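Side-chain contacts in uncharacterized protein (Eubacterium siraeum, PDB 4OBM), which is of unknown function but belongs to the LytR-CpsA-Psr family of cell envelope-related proteins and has been considered a putative transcription regulator: residues A[45-49]-A[50-54]; A[173-176]-A[177-181]; A[186-189]-A[190-194]. All blocks are in the same frame, centred on the assembly; numbering follows the deposited sequence.

Contact 1: A[45-49]-A[50-54]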
loop_
_atom_site.group_PDB
_atom_site.type_symbol
_atom_site.label_atom_id
_atom_site.label_comp_id
_atom_site.label_asym_id
_atom_site.label_seq_id
_atom_site.Cartn_x
_atom_site.Cartn_y
_atom_site.Cartn_z
ATOM N N THR A 45 1.136 -6.392 0.500
ATOM C CA THR A 45 1.201 -7.841 0.681
ATOM C C THR A 45 2.281 -8.189 1.685
ATOM O O THR A 45 3.470 -7.938 1.444
ATOM C CB THR A 45 1.456 -8.558 -0.660
ATOM O OG1 THR A 45 0.432 -8.210 -1.585
ATOM C CG2 THR A 45 1.522 -10.093 -0.517
ATOM N N TYR A 46 1.863 -8.796 2.805
ATOM C CA TYR A 46 2.774 -9.276 3.833
ATOM C C TYR A 46 3.203 -10.701 3.501
ATOM O O TYR A 46 2.354 -11.595 3.378
ATOM C CB TYR A 46 2.106 -9.214 5.218
ATOM C CG TYR A 46 2.893 -9.877 6.333
ATOM C CD1 TYR A 46 4.182 -9.455 6.654
ATOM C CD2 TYR A 46 2.349 -10.929 7.068
ATOM C CE1 TYR A 46 4.907 -10.058 7.679
ATOM C CE2 TYR A 46 3.062 -11.533 8.102
ATOM C CZ TYR A 46 4.333 -11.081 8.415
ATOM O OH TYR A 46 5.042 -11.687 9.421
ATOM N N ILE A 47 4.513 -10.901 3.309
ATOM C CA ILE A 47 5.084 -12.234 3.064
ATOM C C ILE A 47 5.829 -12.611 4.349
ATOM O O ILE A 47 6.941 -12.135 4.570
ATOM C CB ILE A 47 5.972 -12.338 1.794
ATOM C CG1 ILE A 47 5.418 -11.519 0.596
ATOM C CG2 ILE A 47 6.296 -13.816 1.453
ATOM C CD1 ILE A 47 4.382 -12.175 -0.316
ATOM N N ALA A 48 5.182 -13.412 5.212
ATOM C CA ALA A 48 5.703 -13.825 6.513
ATOM C C ALA A 48 7.048 -14.544 6.421
ATOM O O ALA A 48 7.904 -14.289 7.267
ATOM C CB ALA A 48 4.700 -14.705 7.234
ATOM N N LYS A 49 7.242 -15.421 5.412
ATOM C CA LYS A 49 8.498 -16.171 5.216
ATOM C C LYS A 49 9.691 -15.210 5.012
ATOM O O LYS A 49 10.770 -15.458 5.551
ATOM C CB LYS A 49 8.376 -17.125 4.011
ATOM C CG LYS A 49 9.441 -18.215 3.966
ATOM C CD LYS A 49 9.499 -18.916 2.606
ATOM C CE LYS A 49 10.577 -18.358 1.702
ATOM N NZ LYS A 49 10.609 -19.053 0.388
ATOM N N ASN A 50 9.468 -14.104 4.267
ATOM C CA ASN A 50 10.482 -13.102 3.942
ATOM C C ASN A 50 10.502 -11.908 4.918
ATOM O O ASN A 50 11.363 -11.035 4.780
ATOM C CB ASN A 50 10.258 -12.592 2.514
ATOM C CG ASN A 50 10.759 -13.528 1.448
ATOM O OD1 ASN A 50 10.206 -14.604 1.220
ATOM N ND2 ASN A 50 11.810 -13.121 0.751
ATOM N N ASN A 51 9.580 -11.878 5.912
ATOM C CA ASN A 51 9.449 -10.788 6.893
ATOM C C ASN A 51 9.432 -9.436 6.162
ATOM O O ASN A 51 10.150 -8.501 6.530
ATOM C CB ASN A 51 10.561 -10.838 7.972
ATOM C CG ASN A 51 10.473 -12.005 8.920
ATOM O OD1 ASN A 51 11.323 -12.899 8.918
ATOM N ND2 ASN A 51 9.460 -12.015 9.770
ATOM N N THR A 52 8.648 -9.366 5.079
ATOM C CA THR A 52 8.558 -8.159 4.266
ATOM C C THR A 52 7.102 -7.836 3.917
ATOM O O THR A 52 6.222 -8.701 3.946
ATOM C CB THR A 52 9.462 -8.254 2.998
ATOM O OG1 THR A 52 9.731 -6.932 2.518
ATOM C CG2 THR A 52 8.860 -9.106 1.874
ATOM N N PHE A 53 6.884 -6.561 3.602
ATOM C CA PHE A 53 5.633 -5.990 3.139
ATOM C C PHE A 53 5.899 -5.485 1.719
ATOM O O PHE A 53 6.807 -4.681 1.539
ATOM C CB PHE A 53 5.170 -4.873 4.095
ATOM C CG PHE A 53 4.778 -5.365 5.467
ATOM C CD1 PHE A 53 3.466 -5.764 5.736
ATOM C CD2 PHE A 53 5.709 -5.413 6.503
ATOM C CE1 PHE A 53 3.095 -6.195 7.018
ATOM C CE2 PHE A 53 5.339 -5.865 7.780
ATOM C CZ PHE A 53 4.031 -6.243 8.032
ATOM N N VAL A 54 5.193 -6.025 0.709
ATOM C CA VAL A 54 5.388 -5.657 -0.706
ATOM C C VAL A 54 4.285 -4.686 -1.118
ATOM O O VAL A 54 3.097 -5.010 -1.011
ATOM C CB VAL A 54 5.444 -6.895 -1.643
ATOM C CG1 VAL A 54 5.728 -6.490 -3.093
ATOM C CG2 VAL A 54 6.480 -7.905 -1.158
HETATM O O HOH W 1 1.196 -5.908 -2.773
#

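Contact 2: A[173-176]-A[177-181]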
loop_
_atom_site.group_PDB
_atom_site.type_symbol
_atom_site.label_atom_id
_atom_site.label_comp_id
_atom_site.label_asym_id
_atom_site.label_seq_id
_atom_site.Cartn_x
_atom_site.Cartn_y
_atom_site.Cartn_z
ATOM N N ILE A 173 5.832 5.693 1.173
ATOM C CA ILE A 173 5.085 4.794 2.064
ATOM C C ILE A 173 6.029 3.717 2.638
ATOM O O ILE A 173 5.890 3.377 3.821
ATOM C CB ILE A 173 3.790 4.212 1.382
ATOM C CG1 ILE A 173 2.757 5.334 1.089
ATOM C CG2 ILE A 173 3.139 3.053 2.177
ATOM C CD1 ILE A 173 2.378 6.303 2.279
ATOM N N SER A 174 7.012 3.232 1.837
ATOM C CA SER A 174 8.024 2.266 2.294
ATOM C C SER A 174 8.836 2.855 3.442
ATOM O O SER A 174 9.063 2.198 4.462
ATOM C CB SER A 174 8.956 1.880 1.151
ATOM O OG SER A 174 8.372 0.892 0.324
ATOM N N SER A 175 9.247 4.121 3.270
ATOM C CA SER A 175 10.019 4.884 4.247
ATOM C C SER A 175 9.208 5.093 5.530
ATOM O O SER A 175 9.749 4.920 6.614
ATOM C CB SER A 175 10.446 6.219 3.651
ATOM O OG SER A 175 11.362 6.048 2.585
ATOM N N PHE A 176 7.916 5.417 5.401
ATOM C CA PHE A 176 6.966 5.605 6.516
ATOM C C PHE A 176 6.813 4.323 7.363
ATOM O O PHE A 176 6.788 4.406 8.591
ATOM C CB PHE A 176 5.586 6.066 5.974
ATOM C CG PHE A 176 4.478 6.113 7.003
ATOM C CD1 PHE A 176 4.485 7.070 8.016
ATOM C CD2 PHE A 176 3.432 5.196 6.964
ATOM C CE1 PHE A 176 3.472 7.094 8.984
ATOM C CE2 PHE A 176 2.431 5.218 7.939
ATOM C CZ PHE A 176 2.451 6.173 8.935
ATOM N N ILE A 177 6.731 3.146 6.701
ATOM C CA ILE A 177 6.588 1.845 7.360
ATOM C C ILE A 177 7.899 1.460 8.073
ATOM O O ILE A 177 7.856 0.998 9.207
ATOM C CB ILE A 177 6.105 0.733 6.381
ATOM C CG1 ILE A 177 4.640 0.996 5.924
ATOM C CG2 ILE A 177 6.237 -0.676 7.017
ATOM C CD1 ILE A 177 4.198 0.270 4.623
ATOM N N ASP A 178 9.046 1.634 7.403
ATOM C CA ASP A 178 10.366 1.308 7.954
ATOM C C ASP A 178 10.768 2.192 9.128
ATOM O O ASP A 178 11.321 1.681 10.104
ATOM C CB ASP A 178 11.439 1.424 6.867
ATOM C CG ASP A 178 11.377 0.343 5.815
ATOM O OD1 ASP A 178 10.645 -0.657 6.029
ATOM O OD2 ASP A 178 12.107 0.461 4.811
ATOM N N GLN A 179 10.524 3.501 9.038
ATOM C CA GLN A 179 10.955 4.423 10.090
ATOM C C GLN A 179 10.060 4.441 11.324
ATOM O O GLN A 179 10.534 4.846 12.393
ATOM C CB GLN A 179 11.061 5.846 9.544
ATOM C CG GLN A 179 12.219 6.022 8.573
ATOM C CD GLN A 179 12.053 7.258 7.745
ATOM O OE1 GLN A 179 11.511 8.267 8.206
ATOM N NE2 GLN A 179 12.551 7.219 6.519
ATOM N N ASN A 180 8.782 4.046 11.190
ATOM C CA ASN A 180 7.839 4.134 12.305
ATOM C C ASN A 180 7.201 2.822 12.734
ATOM O O ASN A 180 6.485 2.842 13.733
ATOM C CB ASN A 180 6.720 5.095 11.952
ATOM C CG ASN A 180 7.163 6.502 11.746
ATOM O OD1 ASN A 180 7.539 7.200 12.693
ATOM N ND2 ASN A 180 7.116 6.941 10.499
ATOM N N PHE A 181 7.383 1.715 11.993
ATOM C CA PHE A 181 6.743 0.454 12.403
ATOM C C PHE A 181 7.749 -0.561 12.878
ATOM O O PHE A 181 7.379 -1.428 13.664
ATOM C CB PHE A 181 5.872 -0.160 11.294
ATOM C CG PHE A 181 4.550 0.528 11.086
ATOM C CD1 PHE A 181 4.476 1.734 10.399
ATOM C CD2 PHE A 181 3.371 -0.047 11.543
ATOM C CE1 PHE A 181 3.249 2.365 10.196
ATOM C CE2 PHE A 181 2.142 0.576 11.327
ATOM C CZ PHE A 181 2.088 1.780 10.655
#

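Contact 3: A[186-189]-A[190-194]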
loop_
_atom_site.group_PDB
_atom_site.type_symbol
_atom_site.label_atom_id
_atom_site.label_comp_id
_atom_site.label_asym_id
_atom_site.label_seq_id
_atom_site.Cartn_x
_atom_site.Cartn_y
_atom_site.Cartn_z
ATOM N N SER A 186 2.667 -4.484 20.066
ATOM C CA SER A 186 1.279 -4.816 19.758
ATOM C C SER A 186 0.345 -3.769 20.408
ATOM O O SER A 186 -0.677 -3.445 19.821
ATOM C CB SER A 186 0.932 -6.233 20.205
ATOM O OG SER A 186 1.022 -6.368 21.612
ATOM N N LYS A 187 0.749 -3.196 21.565
ATOM C CA LYS A 187 0.018 -2.142 22.292
ATOM C C LYS A 187 -0.106 -0.882 21.416
ATOM O O LYS A 187 -1.197 -0.304 21.329
ATOM C CB LYS A 187 0.725 -1.819 23.626
ATOM C CG LYS A 187 -0.077 -0.919 24.559
ATOM C CD LYS A 187 0.571 -0.800 25.930
ATOM C CE LYS A 187 -0.390 -0.208 26.933
ATOM N NZ LYS A 187 -0.778 -1.185 27.993
ATOM N N THR A 188 1.011 -0.465 20.773
ATOM C CA THR A 188 1.073 0.677 19.855
ATOM C C THR A 188 0.244 0.365 18.601
ATOM O O THR A 188 -0.627 1.155 18.232
ATOM C CB THR A 188 2.535 0.995 19.515
ATOM O OG1 THR A 188 3.219 1.427 20.695
ATOM C CG2 THR A 188 2.669 2.061 18.460
ATOM N N LEU A 189 0.490 -0.804 17.976
ATOM C CA LEU A 189 -0.253 -1.263 16.804
ATOM C C LEU A 189 -1.758 -1.359 17.088
ATOM O O LEU A 189 -2.552 -1.199 16.149
ATOM C CB LEU A 189 0.268 -2.628 16.324
ATOM C CG LEU A 189 1.557 -2.642 15.511
ATOM C CD1 LEU A 189 1.948 -4.067 15.176
ATOM C CD2 LEU A 189 1.428 -1.816 14.222
ATOM N N ASP A 190 -2.144 -1.619 18.376
ATOM C CA ASP A 190 -3.548 -1.684 18.817
ATOM C C ASP A 190 -4.212 -0.319 18.689
ATOM O O ASP A 190 -5.417 -0.265 18.446
ATOM C CB ASP A 190 -3.687 -2.180 20.269
ATOM C CG ASP A 190 -3.501 -3.665 20.493
ATOM O OD1 ASP A 190 -3.687 -4.447 19.529
ATOM O OD2 ASP A 190 -3.144 -4.044 21.621
ATOM N N GLU A 191 -3.430 0.781 18.872
ATOM C CA GLU A 191 -3.942 2.147 18.702
ATOM C C GLU A 191 -4.152 2.430 17.211
ATOM O O GLU A 191 -5.091 3.123 16.848
ATOM C CB GLU A 191 -2.989 3.211 19.286
ATOM C CG GLU A 191 -2.625 3.064 20.759
ATOM C CD GLU A 191 -1.298 3.682 21.188
ATOM O OE1 GLU A 191 -0.636 4.349 20.356
ATOM O OE2 GLU A 191 -0.909 3.476 22.361
ATOM N N TYR A 192 -3.268 1.914 16.351
ATOM C CA TYR A 192 -3.375 2.177 14.915
ATOM C C TYR A 192 -4.608 1.472 14.344
ATOM O O TYR A 192 -5.442 2.125 13.727
ATOM C CB TYR A 192 -2.083 1.792 14.156
ATOM C CG TYR A 192 -0.801 2.429 14.674
ATOM C CD1 TYR A 192 -0.825 3.634 15.375
ATOM C CD2 TYR A 192 0.432 1.846 14.433
ATOM C CE1 TYR A 192 0.339 4.191 15.897
ATOM C CE2 TYR A 192 1.609 2.414 14.919
ATOM C CZ TYR A 192 1.559 3.603 15.626
ATOM O OH TYR A 192 2.728 4.188 16.070
ATOM N N ILE A 193 -4.766 0.178 14.643
ATOM C CA ILE A 193 -5.898 -0.613 14.190
ATOM C C ILE A 193 -7.224 -0.130 14.795
ATOM O O ILE A 193 -8.251 -0.215 14.112
ATOM C CB ILE A 193 -5.688 -2.135 14.404
ATOM C CG1 ILE A 193 -6.533 -2.939 13.392
ATOM C CG2 ILE A 193 -5.934 -2.579 15.840
ATOM C CD1 ILE A 193 -6.095 -2.755 11.911
ATOM N N ASN A 194 -7.212 0.370 16.051
ATOM C CA ASN A 194 -8.428 0.908 16.652
ATOM C C ASN A 194 -8.914 2.099 15.798
ATOM O O ASN A 194 -10.118 2.207 15.546
ATOM C CB ASN A 194 -8.212 1.297 18.116
ATOM C CG ASN A 194 -9.428 1.883 18.800
ATOM O OD1 ASN A 194 -9.500 3.092 19.027
ATOM N ND2 ASN A 194 -10.409 1.044 19.143
HETATM O O HOH W 2 -1.432 -5.872 22.550
#

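Contact 1: A[45-49]-A[50-54]
Y46 and F53, a non-hydrogen-bonded pair of an antiparallel beta hairpin, lay their rings together as an offset stack with centroids 4.8 Å apart and planes inclined by 29°. The closest touch is made by Y46 CD1, which sits over one face of F53, toward the rim, 3.5 Å from F53 CE1. Y46 gets there with CG anti to its backbone N (chi1 172°), while F53 CG, beside its own N, leans the ring toward the neighbouring strand. On the other face of the hairpin I47 CG1 packs against V54 CG2 at 4.2 Å. Two bonds between T45 and V54 hold the strands in register, V54 N to T45 O at 2.7 Å, and I47 exchanges a further two with T52. I47 faces both N51 and T52, a G1 beta bulge with N51 left-handed (phi 49°), closing the four-residue turn 48-51; N51 N adds a weak bond to A48 O. One water donates to V54 O and bonds T45 OG1, which is also hydrogen-bonded to S25 OG. T219 OG1 of helix 213-220 bonds both Y46 OH and N51 ND2, and that helix covers the stacked rings, whereas helix 246-256 packs through L256 on T45 and V54.

Contact 2: A[173-176]-A[177-181]
F176 and F181 meet in an offset edge-to-face pair, with the edge of F181 turned toward the face of F176. Ring centroids stand 5.8 Å apart and the planes are at 76°; F181 CE1 makes the approach, 3.7 Å from F176 CE2. A chi1 of 172° swings the F176 ring to the side of its carbonyl, where F181 can meet it. One turn back, the CG2 branch of I173 meets CD1 of I177 at 3.9 Å, extending the apolar side of the helix. All of this lies on the last turns of helix 164-181, packed by F109 and V112 of helix 102-112 and by M148 of helix 145-152; F109 adds a second edge-to-face partner to the F176 ring. Near the C-terminal end the side chain of N180 folds back on the preceding turn. Its ND2 donates to F176 O at 3.2 Å, in the carbonyl plane on a lone pair, and also to N114 O, while N180 N gives the same F176 oxygen only a weak bond. Farther out, the aliphatic part of Q179 folds along S175 O, with Q179 CB and CG each 3.3 Å from that oxygen, before Q179 OE1 accepts from T116 N. D178 spreads its carboxylate between S226 OG and V227 N.

Contact 3: A[186-189]-A[190-194]
The first two turns of helix 186-199 bring T188 against Y192, the two side chains running alongside each other in one direction off the helix. A chi1 of -65° sets T188 OG1 beside the backbone N and turns the CG2 methyl toward the phenol end of the ring, 3.2 Å from Y192 OH and 3.4 Å from Y192 CZ. T188 O lies over the centre of one face of that ring, 3.7 Å above its plane. The same oxygen takes a bond from E191 N at 2.9 Å, with the donor well above the carbonyl plane, and a weak one from Y192 N. L189 crosses Y192 at an angle and touches Y192 CD2 with its CD2 at 3.8 Å. At the start of the helix a water links S186 OG to D190 OD2, donating to the carboxylate oxygen at 2.7 Å; D190 OD1 is taken by Y209 OH, which should restrict rotation of the carboxylate. D190 N bonds S186 O at 2.8 Å, whereas I193 N makes a nearly straight bond to L189 O (174°). L189 packs on I216 and V217 of helix 213-220 and on Y209 of helix 206-210, while M111 and V112 of helix 102-112 border Y192.

Overall arrangement
Contacts 1, 2 and 3 follow one another along the chain. Contact 1 is the turn end of the hairpin of strands 40-47 and 52-58 in the six-stranded mixed sheet; contacts 2 and 3 lie on the consecutive helices 164-181 and 186-199. Centres of contacts 1 and 2 are 14 Å apart, with nearest atoms about 5 Å apart; I173 and S174 pack on L55 of strand 52-58. Contact 3 is centred 19 Å from contact 1 and 16 Å from contact 2, which it touches, F181 CE2 meeting Y192 CD2 and F181 CD2 meeting L189 CD2, each at 3.8 Å. Helix 102-112 packs against both helices, and helix 213-220 touches both the hairpin and helix 186-199.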